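Side-chain contacts in response regulator CheY-like protein (Mesorhizobium loti, PDB 3SNK), which is probably the CheY-like receiver domain of a longer pilus assembly protein that may bind and hydrolyse ATP: residues 16-21 with 83-88; 89-94 with 125-130. One frame throughout, in Å; residues are numbered along the deposited sequence.

Contact 1. Residues 16-21 with 83-88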
# COMPACT_ATOMS: atom_id res chain seq x y z
N GLN A 16 -4.97 11.23 4.64
CA GLN A 16 -5.45 10.39 3.55
C GLN A 16 -4.58 9.15 3.38
O GLN A 16 -3.35 9.21 3.44
CB GLN A 16 -5.51 11.19 2.23
CG GLN A 16 -6.76 12.08 2.13
CD GLN A 16 -6.66 13.15 1.06
OE1 GLN A 16 -6.28 12.90 -0.09
NE2 GLN A 16 -7.06 14.37 1.40
N VAL A 17 -5.24 8.02 3.23
CA VAL A 17 -4.65 6.70 3.05
C VAL A 17 -5.27 6.11 1.77
O VAL A 17 -6.50 6.00 1.66
CB VAL A 17 -4.83 5.76 4.28
CG1 VAL A 17 -4.17 4.41 4.07
CG2 VAL A 17 -4.32 6.42 5.57
N ALA A 18 -4.41 5.79 0.79
CA ALA A 18 -4.86 5.11 -0.42
C ALA A 18 -4.50 3.64 -0.27
O ALA A 18 -3.35 3.31 0.01
CB ALA A 18 -4.22 5.73 -1.67
N LEU A 19 -5.50 2.77 -0.29
CA LEU A 19 -5.34 1.32 -0.15
C LEU A 19 -5.67 0.65 -1.49
O LEU A 19 -6.70 0.96 -2.11
CB LEU A 19 -6.27 0.84 0.99
CG LEU A 19 -6.41 -0.65 1.23
CD1 LEU A 19 -5.14 -1.26 1.69
CD2 LEU A 19 -7.48 -0.91 2.29
N PHE A 20 -4.76 -0.23 -1.97
CA PHE A 20 -4.89 -0.96 -3.25
C PHE A 20 -4.75 -2.42 -2.96
O PHE A 20 -3.75 -2.82 -2.39
CB PHE A 20 -3.82 -0.50 -4.29
CG PHE A 20 -3.91 0.97 -4.61
CD1 PHE A 20 -4.86 1.45 -5.50
CD2 PHE A 20 -3.10 1.89 -3.96
CE1 PHE A 20 -5.02 2.81 -5.72
CE2 PHE A 20 -3.20 3.26 -4.24
CZ PHE A 20 -4.18 3.71 -5.11
N SER A 21 -5.78 -3.22 -3.32
CA SER A 21 -5.83 -4.66 -3.05
C SER A 21 -6.87 -5.36 -3.89
O SER A 21 -7.93 -4.79 -4.14
CB SER A 21 -6.16 -4.90 -1.58
OG SER A 21 -6.15 -6.28 -1.25
N ALA A 83 6.72 6.37 -8.81
CA ALA A 83 7.15 7.78 -8.84
C ALA A 83 5.98 8.74 -9.08
O ALA A 83 6.13 9.92 -8.81
CB ALA A 83 8.23 8.00 -9.89
N LEU A 84 4.82 8.26 -9.57
CA LEU A 84 3.62 9.10 -9.74
C LEU A 84 3.10 9.56 -8.37
O LEU A 84 2.50 10.64 -8.25
CB LEU A 84 2.49 8.35 -10.50
CG LEU A 84 2.74 8.01 -11.97
CD1 LEU A 84 1.67 7.05 -12.48
CD2 LEU A 84 2.77 9.27 -12.86
N TRP A 85 3.34 8.73 -7.35
CA TRP A 85 2.96 8.93 -5.95
C TRP A 85 4.01 9.75 -5.20
O TRP A 85 3.86 10.00 -4.01
CB TRP A 85 2.76 7.57 -5.26
CG TRP A 85 1.61 6.80 -5.81
CD1 TRP A 85 1.62 5.96 -6.89
CD2 TRP A 85 0.23 7.00 -5.47
NE1 TRP A 85 0.34 5.52 -7.15
CE2 TRP A 85 -0.53 6.14 -6.29
CE3 TRP A 85 -0.43 7.78 -4.50
CZ2 TRP A 85 -1.92 6.06 -6.19
CZ3 TRP A 85 -1.81 7.67 -4.38
CH2 TRP A 85 -2.54 6.83 -5.23
N ALA A 86 5.07 10.20 -5.89
CA ALA A 86 6.18 11.00 -5.37
C ALA A 86 6.75 10.33 -4.12
O ALA A 86 6.93 9.11 -4.14
CB ALA A 86 5.73 12.45 -5.12
N THR A 87 7.04 11.06 -3.04
CA THR A 87 7.66 10.39 -1.90
C THR A 87 6.69 10.07 -0.75
O THR A 87 7.11 10.03 0.41
CB THR A 87 8.88 11.19 -1.39
OG1 THR A 87 8.54 12.57 -1.29
CG2 THR A 87 10.11 10.97 -2.25
N VAL A 88 5.43 9.76 -1.07
CA VAL A 88 4.55 9.37 0.02
C VAL A 88 5.03 7.98 0.53
O VAL A 88 5.48 7.17 -0.29
CB VAL A 88 3.03 9.36 -0.35
CG1 VAL A 88 2.58 10.67 -0.98
CG2 VAL A 88 2.67 8.19 -1.24

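Contact 2. Residues 89-94 with 125-130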
# COMPACT_ATOMS: atom_id res chain seq x y z
N PRO A 89 4.99 7.71 1.85
CA PRO A 89 5.34 6.37 2.33
C PRO A 89 4.48 5.30 1.68
O PRO A 89 3.26 5.49 1.45
CB PRO A 89 5.06 6.44 3.85
CG PRO A 89 5.05 7.90 4.17
CD PRO A 89 4.55 8.59 2.95
N LEU A 90 5.11 4.17 1.38
CA LEU A 90 4.46 3.05 0.76
C LEU A 90 4.61 1.84 1.67
O LEU A 90 5.72 1.50 2.10
CB LEU A 90 5.08 2.80 -0.64
CG LEU A 90 4.73 1.46 -1.35
CD1 LEU A 90 3.27 1.40 -1.69
CD2 LEU A 90 5.53 1.32 -2.68
N ILE A 91 3.48 1.24 2.02
CA ILE A 91 3.51 0.04 2.86
C ILE A 91 3.19 -1.10 1.94
O ILE A 91 2.12 -1.09 1.31
CB ILE A 91 2.60 0.12 4.12
CG1 ILE A 91 3.12 1.22 5.06
CG2 ILE A 91 2.55 -1.24 4.85
CD1 ILE A 91 2.08 1.74 6.08
N ALA A 92 4.13 -2.05 1.80
CA ALA A 92 3.90 -3.18 0.91
C ALA A 92 3.48 -4.40 1.72
O ALA A 92 4.06 -4.70 2.75
CB ALA A 92 5.14 -3.49 0.10
N VAL A 93 2.42 -5.07 1.24
CA VAL A 93 1.90 -6.29 1.83
C VAL A 93 1.98 -7.33 0.73
O VAL A 93 1.49 -7.12 -0.39
CB VAL A 93 0.47 -6.16 2.44
CG1 VAL A 93 0.08 -7.43 3.19
CG2 VAL A 93 0.37 -4.94 3.35
N SER A 94 2.60 -8.46 1.04
CA SER A 94 2.69 -9.53 0.07
C SER A 94 2.80 -10.86 0.76
O SER A 94 3.09 -10.93 1.96
CB SER A 94 3.90 -9.32 -0.84
OG SER A 94 5.11 -9.68 -0.19
N ASN A 125 1.67 -0.09 13.60
CA ASN A 125 3.03 0.37 13.84
C ASN A 125 3.59 1.04 12.58
O ASN A 125 4.23 2.09 12.67
CB ASN A 125 3.93 -0.80 14.25
CG ASN A 125 3.83 -1.21 15.70
OD1 ASN A 125 2.84 -0.94 16.41
ND2 ASN A 125 4.85 -1.91 16.17
N ALA A 126 3.32 0.43 11.41
CA ALA A 126 3.78 0.93 10.12
C ALA A 126 3.11 2.27 9.77
O ALA A 126 3.81 3.20 9.38
CB ALA A 126 3.53 -0.10 9.04
N VAL A 127 1.80 2.39 9.96
CA VAL A 127 1.08 3.61 9.61
C VAL A 127 1.40 4.78 10.60
O VAL A 127 1.64 5.89 10.13
CB VAL A 127 -0.45 3.35 9.49
CG1 VAL A 127 -1.22 4.63 9.19
CG2 VAL A 127 -0.73 2.32 8.40
N THR A 128 1.41 4.52 11.92
CA THR A 128 1.63 5.55 12.94
C THR A 128 3.06 6.05 12.97
O THR A 128 3.27 7.18 13.41
CB THR A 128 1.20 5.11 14.35
OG1 THR A 128 1.97 3.97 14.74
CG2 THR A 128 -0.31 4.85 14.45
N PHE A 129 4.03 5.24 12.49
CA PHE A 129 5.44 5.64 12.38
C PHE A 129 5.58 6.88 11.49
O PHE A 129 6.48 7.70 11.72
CB PHE A 129 6.29 4.48 11.81
CG PHE A 129 7.75 4.81 11.59
CD1 PHE A 129 8.66 4.72 12.64
CD2 PHE A 129 8.21 5.23 10.35
CE1 PHE A 129 10.00 5.07 12.45
CE2 PHE A 129 9.55 5.57 10.16
CZ PHE A 129 10.44 5.49 11.21
N HIS A 130 4.73 7.02 10.46
CA HIS A 130 4.80 8.16 9.55
C HIS A 130 3.94 9.36 10.03
O HIS A 130 3.85 10.36 9.32
CB HIS A 130 4.39 7.72 8.13
CG HIS A 130 5.26 6.62 7.59
ND1 HIS A 130 6.55 6.88 7.12
CD2 HIS A 130 5.02 5.30 7.50
CE1 HIS A 130 7.02 5.71 6.74
NE2 HIS A 130 6.14 4.73 6.94

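Contact 1. Residues 16-21 with 83-88
W85 reaches across to F20 and A18, neighbours on one face of strand 15-20, and these three buried side chains make the whole contact. Residues 83-88 begin just past helix 78-82 with A83 and L84, both exposed; the backbone O of A83 accepts the N-H of A86 (A86 N to A83 O 3.1 Å), closing a turn that spans L84 and W85. The tryptophan follows. With its CG anti to the carbonyl carbon (chi1 -66°), the indole swings off the backbone and sends its six-membered ring inward, where the ring of F20 comes from the opposite direction. F20 CZ rests 3.4 Å from W85 CZ2, and F20 CE2 sits 3.8 Å from W85 CH2, so it is the far end of the phenyl ring that touches the far corner of the indole. The two planes are inclined at 68° with centroids 5.4 Å apart, an oblique meeting of the two rings. Beside it, the methyl CB of A18 fills in against W85 CH2 at 4.1 Å. The other end of the indole is held too: W85 NE1 is hydrogen-bonded to the carbonyl O of F50, whose ring stacks on the tryptophan, so the one polar atom of the indole is paired although buried. After W85 the backbone reverses through A86 and T87 in a type II' turn that ends at V88, which leads toward strand 90-94. Meanwhile V17 and L19 lie on helix 24-36, across the sheet from A18 and F20. An inner parallel strand dressed with apolar side chains on both faces, here roofed on one by the connection into a later strand, belongs to the doubly wound alpha/beta fold of CheY-like receivers.

Contact 2. Residues 89-94 with 125-130
P89 stands on one face of the H130 imidazole through CB and CG, with CB over the middle in a CH-pi contact: 3.5 Å from the ring centroid and only 6° off the ring normal. This is where the last helix of the CheY-like fold, 120-129, ends against the start of strand 90-94, an inner strand of the parallel sheet. P89 CG adds a second touch at 3.5 Å from H130 ND1. The opposite face of the imidazole is taken by F129, whose CD2 lies 3.8 Å above the plane, so the histidine is sandwiched between proline and phenylalanine. Its rotation is fixed further by the hydrogen bond of NE2 with S111 OG at the foot of the neighbouring strand. Replacing H130 by alanine would remove the ring, and is likely to leave a gap between P89 and F129 and S111 OG without its imidazole partner. This proline-histidine end is partly open to solvent. One turn back in the helix the packing is also close, but wholly aliphatic and buried: I91 points at the helix, and A126 and V127 share its tip. D112 and L114 of strand 112-115 and I62 of strand 62-68 border the same isoleucine. On the outer side of the helix, N125, T128 and F129 are exposed, and T128 turns its hydroxyl back to the carbonyl O of L124. With CG1 of I91 anti to the carbonyl carbon (chi1 -65°) and the chain extended beyond it, one methyl does all the touching: I91 CD1 lies 3.7 Å from V127 CG2 and 3.8 Å from A126 CB.

In the fold
Contact 1 and contact 2 follow one another along the chain: 83-88 runs straight into 89-94, and both pack on the same parallel sheet, with centres about 11 Å apart. Contact 1 joins the inner strand 15-20 to the chain leading into strand 90-94; contact 2 joins that strand to the terminal helix. The centre of each lies about 7 Å from the centre of the chain. In contact 1 every touching residue is buried, whereas contact 2 grades from a buried aliphatic cluster to a partly exposed proline and histidine. Neither has a hydrogen bond across it. Contact 1 relies on two obliquely set aromatic rings and an alanine methyl, contact 2 on aliphatic groups and a CH-pi contact.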